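PDB 4MMG: mRNA interferase toxin YafQ from Escherichia coli, which cleaves ribosome-bound mRNA at lysine codons as the toxin of a type II toxin-antitoxin pair, halting translation elongation and bringing bacterial growth to a standstill. Local coordinates for residues A[7-12]-A[82-87]; A[27-32]-A[69-74]; A[61-66]-A[73-78]. The protein carries 1 engineered substitution. One frame throughout, in Å; residues are numbered along the deposited sequence.

Interaction 1. Residues A[7-12]-A[82-87]; sequences RDIEYS and LRFERT. With SO4 (sulfate ion), chain E.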
loop_
_atom_site.group_PDB
_atom_site.type_symbol
_atom_site.label_atom_id
_atom_site.label_comp_id
_atom_site.label_asym_id
_atom_site.label_seq_id
_atom_site.Cartn_x
_atom_site.Cartn_y
_atom_site.Cartn_z
ATOM N N ARG A 7 13.863 -10.435 -4.349
ATOM C CA ARG A 7 12.638 -9.975 -3.701
ATOM C C ARG A 7 11.430 -10.300 -4.570
ATOM O O ARG A 7 11.446 -10.082 -5.780
ATOM C CB ARG A 7 12.706 -8.469 -3.429
ATOM C CG ARG A 7 11.445 -7.884 -2.793
ATOM C CD ARG A 7 11.508 -6.354 -2.712
ATOM N NE ARG A 7 12.407 -5.881 -1.660
ATOM C CZ ARG A 7 12.964 -4.670 -1.624
ATOM N NH1 ARG A 7 12.729 -3.781 -2.591
ATOM N NH2 ARG A 7 13.764 -4.347 -0.617
ATOM N N ASP A 8 10.381 -10.822 -3.946
ATOM C CA ASP A 8 9.182 -11.190 -4.681
ATOM C C ASP A 8 8.134 -10.076 -4.664
ATOM O O ASP A 8 8.368 -8.998 -4.126
ATOM C CB ASP A 8 8.607 -12.515 -4.158
ATOM C CG ASP A 8 7.815 -12.373 -2.859
ATOM O OD1 ASP A 8 7.729 -11.274 -2.267
ATOM O OD2 ASP A 8 7.261 -13.396 -2.413
ATOM N N ILE A 9 6.983 -10.324 -5.263
ATOM C CA ILE A 9 5.871 -9.390 -5.157
ATOM C C ILE A 9 4.689 -10.206 -4.707
ATOM O O ILE A 9 4.407 -11.257 -5.289
ATOM C CB ILE A 9 5.522 -8.729 -6.496
ATOM C CG1 ILE A 9 6.730 -7.990 -7.074
ATOM C CG2 ILE A 9 4.375 -7.743 -6.305
ATOM C CD1 ILE A 9 6.512 -7.512 -8.492
ATOM N N GLU A 10 4.001 -9.743 -3.669
ATOM C CA GLU A 10 2.856 -10.474 -3.136
ATOM C C GLU A 10 1.646 -9.564 -2.977
ATOM O O GLU A 10 1.781 -8.360 -2.733
ATOM C CB GLU A 10 3.190 -11.103 -1.780
ATOM C CG GLU A 10 4.440 -11.969 -1.785
ATOM C CD GLU A 10 4.746 -12.561 -0.423
ATOM O OE1 GLU A 10 3.986 -12.311 0.541
ATOM O OE2 GLU A 10 5.756 -13.286 -0.315
ATOM N N TYR A 11 0.464 -10.158 -3.109
ATOM C CA TYR A 11 -0.792 -9.456 -2.903
ATOM C C TYR A 11 -1.642 -10.295 -1.971
ATOM O O TYR A 11 -1.962 -11.439 -2.297
ATOM C CB TYR A 11 -1.535 -9.275 -4.230
ATOM C CG TYR A 11 -0.761 -8.519 -5.279
ATOM C CD1 TYR A 11 0.173 -9.160 -6.083
ATOM C CD2 TYR A 11 -0.953 -7.159 -5.458
ATOM C CE1 TYR A 11 0.891 -8.464 -7.037
ATOM C CE2 TYR A 11 -0.241 -6.459 -6.406
ATOM C CZ TYR A 11 0.672 -7.114 -7.196
ATOM O OH TYR A 11 1.383 -6.408 -8.142
ATOM N N SER A 12 -2.014 -9.760 -0.812
ATOM C CA SER A 12 -2.901 -10.508 0.070
ATOM C C SER A 12 -4.253 -10.700 -0.609
ATOM O O SER A 12 -4.626 -9.935 -1.511
ATOM C CB SER A 12 -3.106 -9.769 1.383
ATOM O OG SER A 12 -3.946 -8.655 1.164
ATOM N N LEU A 82 7.993 -7.892 -1.155
ATOM C CA LEU A 82 7.126 -6.723 -1.155
ATOM C C LEU A 82 5.717 -7.274 -1.160
ATOM O O LEU A 82 5.342 -8.003 -2.075
ATOM C CB LEU A 82 7.356 -5.875 -2.401
ATOM C CG LEU A 82 6.274 -4.850 -2.766
ATOM C CD1 LEU A 82 6.091 -3.795 -1.678
ATOM C CD2 LEU A 82 6.614 -4.185 -4.098
ATOM N N ARG A 83 4.938 -6.949 -0.137
ATOM C CA ARG A 83 3.581 -7.476 -0.038
ATOM C C ARG A 83 2.562 -6.344 0.079
ATOM O O ARG A 83 2.587 -5.558 1.029
ATOM C CB ARG A 83 3.457 -8.425 1.156
ATOM C CG ARG A 83 2.060 -8.977 1.381
ATOM C CD ARG A 83 2.087 -10.027 2.490
ATOM N NE ARG A 83 0.787 -10.650 2.699
ATOM C CZ ARG A 83 0.394 -11.779 2.110
ATOM N NH1 ARG A 83 1.205 -12.414 1.269
ATOM N NH2 ARG A 83 -0.812 -12.276 2.363
ATOM N N PHE A 84 1.682 -6.253 -0.911
ATOM C CA PHE A 84 0.570 -5.313 -0.855
ATOM C C PHE A 84 -0.527 -5.906 0.020
ATOM O O PHE A 84 -1.087 -6.956 -0.298
ATOM C CB PHE A 84 0.086 -5.005 -2.269
ATOM C CG PHE A 84 1.124 -4.317 -3.104
ATOM C CD1 PHE A 84 1.422 -2.982 -2.892
ATOM C CD2 PHE A 84 1.822 -5.010 -4.076
ATOM C CE1 PHE A 84 2.386 -2.340 -3.647
ATOM C CE2 PHE A 84 2.792 -4.384 -4.839
ATOM C CZ PHE A 84 3.073 -3.038 -4.626
ATOM N N GLU A 85 -0.826 -5.243 1.134
ATOM C CA GLU A 85 -1.655 -5.845 2.179
ATOM C C GLU A 85 -3.105 -5.373 2.218
ATOM O O GLU A 85 -4.023 -6.196 2.219
ATOM C CB GLU A 85 -0.993 -5.661 3.545
ATOM C CG GLU A 85 -1.648 -6.443 4.656
ATOM C CD GLU A 85 -1.484 -7.948 4.506
ATOM O OE1 GLU A 85 -0.587 -8.404 3.766
ATOM O OE2 GLU A 85 -2.271 -8.689 5.149
ATOM N N ARG A 86 -3.311 -4.060 2.294
ATOM C CA ARG A 86 -4.652 -3.477 2.265
ATOM C C ARG A 86 -4.609 -2.114 1.605
ATOM O O ARG A 86 -3.559 -1.463 1.570
ATOM C CB ARG A 86 -5.228 -3.308 3.680
ATOM C CG ARG A 86 -5.650 -4.606 4.357
ATOM C CD ARG A 86 -6.905 -4.419 5.191
ATOM N NE ARG A 86 -8.062 -4.068 4.370
ATOM C CZ ARG A 86 -9.244 -3.709 4.860
ATOM N NH1 ARG A 86 -9.427 -3.637 6.171
ATOM N NH2 ARG A 86 -10.235 -3.398 4.039
ATOM N N THR A 87 -5.750 -1.681 1.087
ATOM C CA THR A 87 -5.899 -0.294 0.669
ATOM C C THR A 87 -7.326 0.189 0.912
ATOM O O THR A 87 -8.283 -0.576 0.766
ATOM C CB THR A 87 -5.446 -0.072 -0.800
ATOM O OG1 THR A 87 -5.384 1.330 -1.071
ATOM C CG2 THR A 87 -6.402 -0.727 -1.784
HETATM S S SO4 E . -2.868 -12.282 5.281
HETATM O O1 SO4 E . -3.642 -11.642 6.342
HETATM O O2 SO4 E . -1.916 -11.324 4.714
HETATM O O3 SO4 E . -3.789 -12.758 4.250
HETATM O O4 SO4 E . -2.130 -13.412 5.834
#
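E10 and R83 meet across a parallel pair of strands, 8-11 and 81-88, whose backbones share four bonds. D8 O accepts from L82 N, E10 N gives to L82 O at 2.7 Å, E10 O takes F84 N at 2.8 Å, and S12 N reaches F84 O. E10 thus spends both backbone polar atoms on this ladder, while R83 turns its own to K76 on the far side.

R83, extended from CG to NE, crosses E10 obliquely on their common face of the sheet, and each guanidinium nitrogen finds an acceptor. NH1 gives to E10 OE1 at 2.9 Å in a salt bridge; the carboxylate and guanidinium planes stand 87° apart. NE gives to E85 OE1 at 2.8 Å, on the syn lone pair of that oxygen, and NH2 to O2 of a sulfate, probably from the crystallisation liquor, at 2.8 Å. Arginine suits this spot because its donors fan out. The S12 backbone, N and CA, lies over one face of the guanidinium, and S12 OG donates to E85 O at 2.7 Å and caps helix 13-24 at Y15 N.

On the face that bears I9, Y11, L82 and F84 the contacts are mainly apolar. The Y11 and F84 rings lie side by side, planes 26° apart but barely overlapping, Y11 CE2 3.4 Å from F84 CD2; I9 CG2 meets the edge of the F84 ring.

Helix 29-40 covers this face: M36 touches Y11 and F84, and L39 touches L82. Strand 8-11 edges the sheet, and strand 81-88 separates it from strand 71-77.

Interaction 2. Residues A[27-32]-A[69-74]; sequences KDMNKL and PDWILI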
loop_
_atom_site.group_PDB
_atom_site.type_symbol
_atom_site.label_atom_id
_atom_site.label_comp_id
_atom_site.label_asym_id
_atom_site.label_seq_id
_atom_site.Cartn_x
_atom_site.Cartn_y
_atom_site.Cartn_z
ATOM N N LYS A 27 -12.494 5.635 -7.197
ATOM C CA LYS A 27 -11.177 6.195 -6.905
ATOM C C LYS A 27 -10.331 6.268 -8.181
ATOM O O LYS A 27 -10.528 5.486 -9.124
ATOM C CB LYS A 27 -10.449 5.368 -5.838
ATOM C CG LYS A 27 -11.207 5.208 -4.518
ATOM C CD LYS A 27 -11.552 6.551 -3.878
ATOM C CE LYS A 27 -10.302 7.328 -3.553
ATOM N NZ LYS A 27 -10.608 8.565 -2.778
ATOM N N ASP A 28 -9.390 7.203 -8.201
ATOM C CA ASP A 28 -8.465 7.335 -9.326
ATOM C C ASP A 28 -7.399 6.246 -9.243
ATOM O O ASP A 28 -6.371 6.406 -8.572
ATOM C CB ASP A 28 -7.817 8.717 -9.299
ATOM C CG ASP A 28 -6.910 8.966 -10.484
ATOM O OD1 ASP A 28 -6.636 8.021 -11.251
ATOM O OD2 ASP A 28 -6.463 10.125 -10.638
ATOM N N MET A 29 -7.635 5.140 -9.942
ATOM C CA MET A 29 -6.795 3.963 -9.778
ATOM C C MET A 29 -5.376 4.187 -10.284
ATOM O O MET A 29 -4.429 3.546 -9.809
ATOM C CB MET A 29 -7.443 2.739 -10.433
ATOM C CG MET A 29 -8.842 2.436 -9.905
ATOM S SD MET A 29 -8.918 2.258 -8.116
ATOM C CE MET A 29 -7.982 0.745 -7.877
ATOM N N ASN A 30 -5.216 5.113 -11.222
ATOM C CA ASN A 30 -3.880 5.445 -11.691
ATOM C C ASN A 30 -2.962 5.935 -10.567
ATOM O O ASN A 30 -1.761 5.681 -10.600
ATOM C CB ASN A 30 -3.926 6.464 -12.838
ATOM C CG ASN A 30 -4.329 5.835 -14.163
ATOM O OD1 ASN A 30 -4.249 4.624 -14.340
ATOM N ND2 ASN A 30 -4.757 6.669 -15.105
ATOM N N LYS A 31 -3.521 6.600 -9.557
ATOM C CA LYS A 31 -2.699 7.076 -8.445
ATOM C C LYS A 31 -2.152 5.913 -7.622
ATOM O O LYS A 31 -1.000 5.922 -7.188
ATOM C CB LYS A 31 -3.490 8.029 -7.548
ATOM C CG LYS A 31 -3.892 9.338 -8.216
ATOM C CD LYS A 31 -4.478 10.290 -7.180
ATOM C CE LYS A 31 -4.798 11.651 -7.768
ATOM N NZ LYS A 31 -5.198 12.605 -6.691
ATOM N N LEU A 32 -2.980 4.896 -7.411
ATOM C CA LEU A 32 -2.533 3.732 -6.665
ATOM C C LEU A 32 -1.523 2.942 -7.494
ATOM O O LEU A 32 -0.504 2.475 -6.975
ATOM C CB LEU A 32 -3.721 2.847 -6.295
ATOM C CG LEU A 32 -3.362 1.524 -5.619
ATOM C CD1 LEU A 32 -2.687 1.779 -4.284
ATOM C CD2 LEU A 32 -4.590 0.642 -5.461
ATOM N N PRO A 69 -5.348 12.045 0.911
ATOM C CA PRO A 69 -5.451 12.239 2.364
ATOM C C PRO A 69 -6.250 11.158 3.102
ATOM O O PRO A 69 -5.923 10.850 4.249
ATOM C CB PRO A 69 -6.146 13.596 2.476
ATOM C CG PRO A 69 -5.656 14.333 1.279
ATOM C CD PRO A 69 -5.630 13.295 0.178
ATOM N N ASP A 70 -7.264 10.586 2.462
ATOM C CA ASP A 70 -8.002 9.482 3.083
ATOM C C ASP A 70 -8.021 8.246 2.191
ATOM O O ASP A 70 -9.021 7.529 2.118
ATOM C CB ASP A 70 -9.426 9.911 3.463
ATOM C CG ASP A 70 -10.118 8.915 4.392
ATOM O OD1 ASP A 70 -9.429 8.283 5.232
ATOM O OD2 ASP A 70 -11.358 8.758 4.285
ATOM N N TRP A 71 -6.900 7.987 1.526
ATOM C CA TRP A 71 -6.720 6.736 0.800
ATOM C C TRP A 71 -5.320 6.244 1.100
ATOM O O TRP A 71 -4.333 6.848 0.669
ATOM C CB TRP A 71 -6.895 6.953 -0.698
ATOM C CG TRP A 71 -6.841 5.693 -1.532
ATOM C CD1 TRP A 71 -6.786 4.402 -1.085
ATOM C CD2 TRP A 71 -6.860 5.620 -2.965
ATOM N NE1 TRP A 71 -6.774 3.527 -2.156
ATOM C CE2 TRP A 71 -6.817 4.253 -3.318
ATOM C CE3 TRP A 71 -6.913 6.578 -3.983
ATOM C CZ2 TRP A 71 -6.816 3.827 -4.646
ATOM C CZ3 TRP A 71 -6.908 6.151 -5.306
ATOM C CH2 TRP A 71 -6.864 4.788 -5.624
ATOM N N ILE A 72 -5.252 5.153 1.857
ATOM C CA ILE A 72 -4.012 4.601 2.392
ATOM C C ILE A 72 -3.675 3.300 1.691
ATOM O O ILE A 72 -4.578 2.527 1.351
ATOM C CB ILE A 72 -4.203 4.244 3.874
ATOM C CG1 ILE A 72 -4.749 5.429 4.648
ATOM C CG2 ILE A 72 -2.894 3.730 4.496
ATOM C CD1 ILE A 72 -3.768 6.478 4.765
ATOM N N LEU A 73 -2.381 3.059 1.496
ATOM C CA LEU A 73 -1.865 1.747 1.127
ATOM C C LEU A 73 -1.060 1.205 2.300
ATOM O O LEU A 73 -0.130 1.870 2.769
ATOM C CB LEU A 73 -0.964 1.844 -0.099
ATOM C CG LEU A 73 -0.180 0.560 -0.403
ATOM C CD1 LEU A 73 -1.119 -0.534 -0.859
ATOM C CD2 LEU A 73 0.920 0.781 -1.441
ATOM N N ILE A 74 -1.425 0.016 2.783
ATOM C CA ILE A 74 -0.636 -0.698 3.779
ATOM C C ILE A 74 0.109 -1.819 3.054
ATOM O O ILE A 74 -0.489 -2.633 2.329
ATOM C CB ILE A 74 -1.498 -1.302 4.907
ATOM C CG1 ILE A 74 -2.155 -0.198 5.735
ATOM C CG2 ILE A 74 -0.646 -2.184 5.805
ATOM C CD1 ILE A 74 -3.126 -0.726 6.789
HETATM O O HOH W 1 -10.563 6.706 -0.065
#
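W71 projects from strand 71-77 to pack against K27 and D28, just before helix 29-40, and L32 in its first turn, a helix-on-sheet contact that includes a Met-aromatic pair. The W71 side chain leaves the strand toward 27-32, with CG anti to the backbone N (chi1 -175°). K27 lies over one face: its CB is 3.9 Å from the centroid of the six-membered ring, and the chain, bent at chi2 and chi3, lays CE 3.5 Å from W71 CE3. Lysine suits the place because its methylenes can coat the ring while its ammonium goes on to a charged partner. L32 CB comes in obliquely from the other side of the ring plane, 3.6 Å from W71 CZ2. At the ring edge, D28 O comes 3.3 Å from W71 CZ3, while also accepting K31 N in the first helical turn. M29 SD stands obliquely 4.1 Å from W71 CH2.

Around this first shell lie further partners. D28 is the helix N-cap, its OD1 weakly bound by N30 N. W71 NE1 makes a weak hydrogen bond to T87 OG1, and nearby D70 OD1 accepts from the backbone N of Q90, the engineered residue at the inferred proton-donor position. K27 NZ pairs chiefly with E68 in a salt bridge. It also gives a weak bond, 3.3 Å long, to a water that in turn donates to D70 O at 2.8 Å.

Interaction 3. Residues A[61-66]-A[73-78]; sequences GYRDAH and LIYKLT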
loop_
_atom_site.group_PDB
_atom_site.type_symbol
_atom_site.label_atom_id
_atom_site.label_comp_id
_atom_site.label_asym_id
_atom_site.label_seq_id
_atom_site.Cartn_x
_atom_site.Cartn_y
_atom_site.Cartn_z
ATOM N N GLY A 61 5.285 -4.137 11.662
ATOM C CA GLY A 61 5.975 -4.819 10.579
ATOM C C GLY A 61 5.582 -4.320 9.197
ATOM O O GLY A 61 6.266 -4.615 8.211
ATOM N N TYR A 62 4.478 -3.579 9.126
ATOM C CA TYR A 62 3.984 -3.011 7.869
ATOM C C TYR A 62 4.266 -1.510 7.788
ATOM O O TYR A 62 4.718 -0.898 8.768
ATOM C CB TYR A 62 2.478 -3.262 7.731
ATOM C CG TYR A 62 2.088 -4.715 7.544
ATOM C CD1 TYR A 62 1.909 -5.554 8.634
ATOM C CD2 TYR A 62 1.891 -5.239 6.274
ATOM C CE1 TYR A 62 1.536 -6.878 8.462
ATOM C CE2 TYR A 62 1.526 -6.559 6.087
ATOM C CZ TYR A 62 1.353 -7.375 7.186
ATOM O OH TYR A 62 0.981 -8.690 6.998
ATOM N N ARG A 63 3.982 -0.929 6.621
ATOM C CA ARG A 63 4.159 0.501 6.372
ATOM C C ARG A 63 2.877 1.095 5.792
ATOM O O ARG A 63 2.025 0.361 5.281
ATOM C CB ARG A 63 5.311 0.759 5.402
ATOM C CG ARG A 63 6.635 0.152 5.835
ATOM C CD ARG A 63 7.780 0.561 4.913
ATOM N NE ARG A 63 8.085 1.991 5.011
ATOM C CZ ARG A 63 8.837 2.523 5.971
ATOM N NH1 ARG A 63 9.359 1.745 6.914
ATOM N NH2 ARG A 63 9.061 3.830 5.998
ATOM N N ASP A 64 2.776 2.419 5.876
ATOM C CA ASP A 64 1.589 3.194 5.531
ATOM C C ASP A 64 2.030 4.291 4.568
ATOM O O ASP A 64 2.845 5.148 4.937
ATOM C CB ASP A 64 1.048 3.835 6.827
ATOM C CG ASP A 64 -0.197 4.695 6.629
ATOM O OD1 ASP A 64 -0.341 5.426 5.625
ATOM O OD2 ASP A 64 -1.037 4.690 7.555
ATOM N N ALA A 65 1.517 4.269 3.337
ATOM C CA ALA A 65 1.708 5.394 2.415
ATOM C C ALA A 65 0.354 5.982 2.046
ATOM O O ALA A 65 -0.614 5.243 1.856
ATOM C CB ALA A 65 2.450 4.950 1.159
ATOM N N HIS A 66 0.277 7.305 1.943
ATOM C CA HIS A 66 -0.975 7.952 1.571
ATOM C C HIS A 66 -1.044 8.158 0.066
ATOM O O HIS A 66 -0.222 8.888 -0.501
ATOM C CB HIS A 66 -1.111 9.309 2.268
ATOM C CG HIS A 66 -1.686 9.237 3.649
ATOM N ND1 HIS A 66 -0.988 8.728 4.726
ATOM C CD2 HIS A 66 -2.888 9.636 4.134
ATOM C CE1 HIS A 66 -1.735 8.821 5.812
ATOM N NE2 HIS A 66 -2.894 9.360 5.480
ATOM N N LEU A 73 -2.381 3.059 1.496
ATOM C CA LEU A 73 -1.865 1.747 1.127
ATOM C C LEU A 73 -1.060 1.205 2.300
ATOM O O LEU A 73 -0.130 1.870 2.769
ATOM C CB LEU A 73 -0.964 1.844 -0.099
ATOM C CG LEU A 73 -0.180 0.560 -0.403
ATOM C CD1 LEU A 73 -1.119 -0.534 -0.859
ATOM C CD2 LEU A 73 0.920 0.781 -1.441
ATOM N N ILE A 74 -1.425 0.016 2.783
ATOM C CA ILE A 74 -0.636 -0.698 3.779
ATOM C C ILE A 74 0.109 -1.819 3.054
ATOM O O ILE A 74 -0.489 -2.633 2.329
ATOM C CB ILE A 74 -1.498 -1.302 4.907
ATOM C CG1 ILE A 74 -2.155 -0.198 5.735
ATOM C CG2 ILE A 74 -0.646 -2.184 5.805
ATOM C CD1 ILE A 74 -3.126 -0.726 6.789
ATOM N N TYR A 75 1.422 -1.843 3.229
ATOM C CA TYR A 75 2.265 -2.827 2.557
ATOM C C TYR A 75 3.413 -3.252 3.478
ATOM O O TYR A 75 3.721 -2.576 4.464
ATOM C CB TYR A 75 2.797 -2.263 1.224
ATOM C CG TYR A 75 3.784 -1.138 1.421
ATOM C CD1 TYR A 75 3.351 0.155 1.673
ATOM C CD2 TYR A 75 5.150 -1.383 1.388
ATOM C CE1 TYR A 75 4.256 1.188 1.875
ATOM C CE2 TYR A 75 6.058 -0.376 1.592
ATOM C CZ TYR A 75 5.611 0.905 1.841
ATOM O OH TYR A 75 6.537 1.899 2.043
ATOM N N LYS A 76 4.050 -4.373 3.157
ATOM C CA LYS A 76 5.236 -4.803 3.883
ATOM C C LYS A 76 6.399 -4.840 2.911
ATOM O O LYS A 76 6.236 -5.265 1.766
ATOM C CB LYS A 76 5.021 -6.177 4.527
ATOM C CG LYS A 76 6.294 -6.767 5.139
ATOM C CD LYS A 76 6.016 -8.060 5.884
ATOM C CE LYS A 76 5.344 -7.801 7.216
ATOM N NZ LYS A 76 5.036 -9.081 7.916
ATOM N N LEU A 77 7.558 -4.365 3.352
ATOM C CA LEU A 77 8.750 -4.397 2.517
ATOM C C LEU A 77 9.956 -4.876 3.316
ATOM O O LEU A 77 10.377 -4.230 4.285
ATOM C CB LEU A 77 9.035 -3.021 1.905
ATOM C CG LEU A 77 10.236 -2.961 0.961
ATOM C CD1 LEU A 77 9.962 -3.768 -0.289
ATOM C CD2 LEU A 77 10.533 -1.517 0.612
ATOM N N THR A 78 10.484 -6.029 2.918
ATOM C CA THR A 78 11.750 -6.520 3.452
ATOM C C THR A 78 12.703 -6.778 2.288
ATOM O O THR A 78 12.367 -6.514 1.129
ATOM C CB THR A 78 11.558 -7.823 4.241
ATOM O OG1 THR A 78 11.275 -8.892 3.330
ATOM C CG2 THR A 78 10.425 -7.684 5.250
HETATM O O HOH W 2 7.515 -3.274 6.052
HETATM O O HOH W 3 2.993 -10.253 5.575
#
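R63 and Y75 are brought together in the β-hairpin of strands 63-66 and 71-77 by the chi1 of Y75, 68°, which puts CG between the backbone N and the carbonyl carbon; the ring beyond it turns one face to R63 CB, which sits offset toward the rim, 3.9 Å from the centroid of the Y75 ring, a CH-pi contact. Next along the two segments, a bend at chi3 of K76 (-75°) carries CE over the centre of the Y62 ring at 4.0 Å. K76 NZ, 4.5 Å from the same centroid, makes an off-centre cation-pi contact: a long lysine can offer the ring both methylene and charge.

The backbones pair in antiparallel register: R63 with Y75 and A65 with L73 are hydrogen-bonded pairs (R63 N to Y75 O 2.7 Å), D64 with I74 the non-hydrogen-bonded pair between them. A65 touches Y75 through its small CB and also meets L35 of helix 29-40. The polar ends of R63 and Y75 share D52, R63 NE in a salt bridge and Y75 OH in a hydrogen bond, whereas the direct R63 NE to Y75 OH bond is weak at 3.3 Å.

G61 has a positive phi of 96°, where a CB would be jammed against the preceding carbonyl O. A water continues the hairpin, donating to G61 O at 2.8 Å and accepting from L77 N at 2.9 Å.

In the fold
All three contacts serve one mixed sheet and the helices packed on it. Interactions 1 and 3 are strand pairings flanking the join between strands 71-77 and 81-88: the first is parallel and lies at the sheet's edge, the other is antiparallel and nearer the centre of the chain. A backbone hydrogen bond from K76 N to R83 O joins them. Interaction 2 shares L73 and I74 with interaction 3 but holds helix to sheet by ring packing, without direct hydrogen bonds. Each is partly buried, with W71, L73 and F84 inside; the charged groups carrying the contacts are partly exposed, salt-bridged in interaction 1, lysines over aromatic rings in the others. T87 OG1, bonded to I72 O, ties interaction 1 to interaction 2.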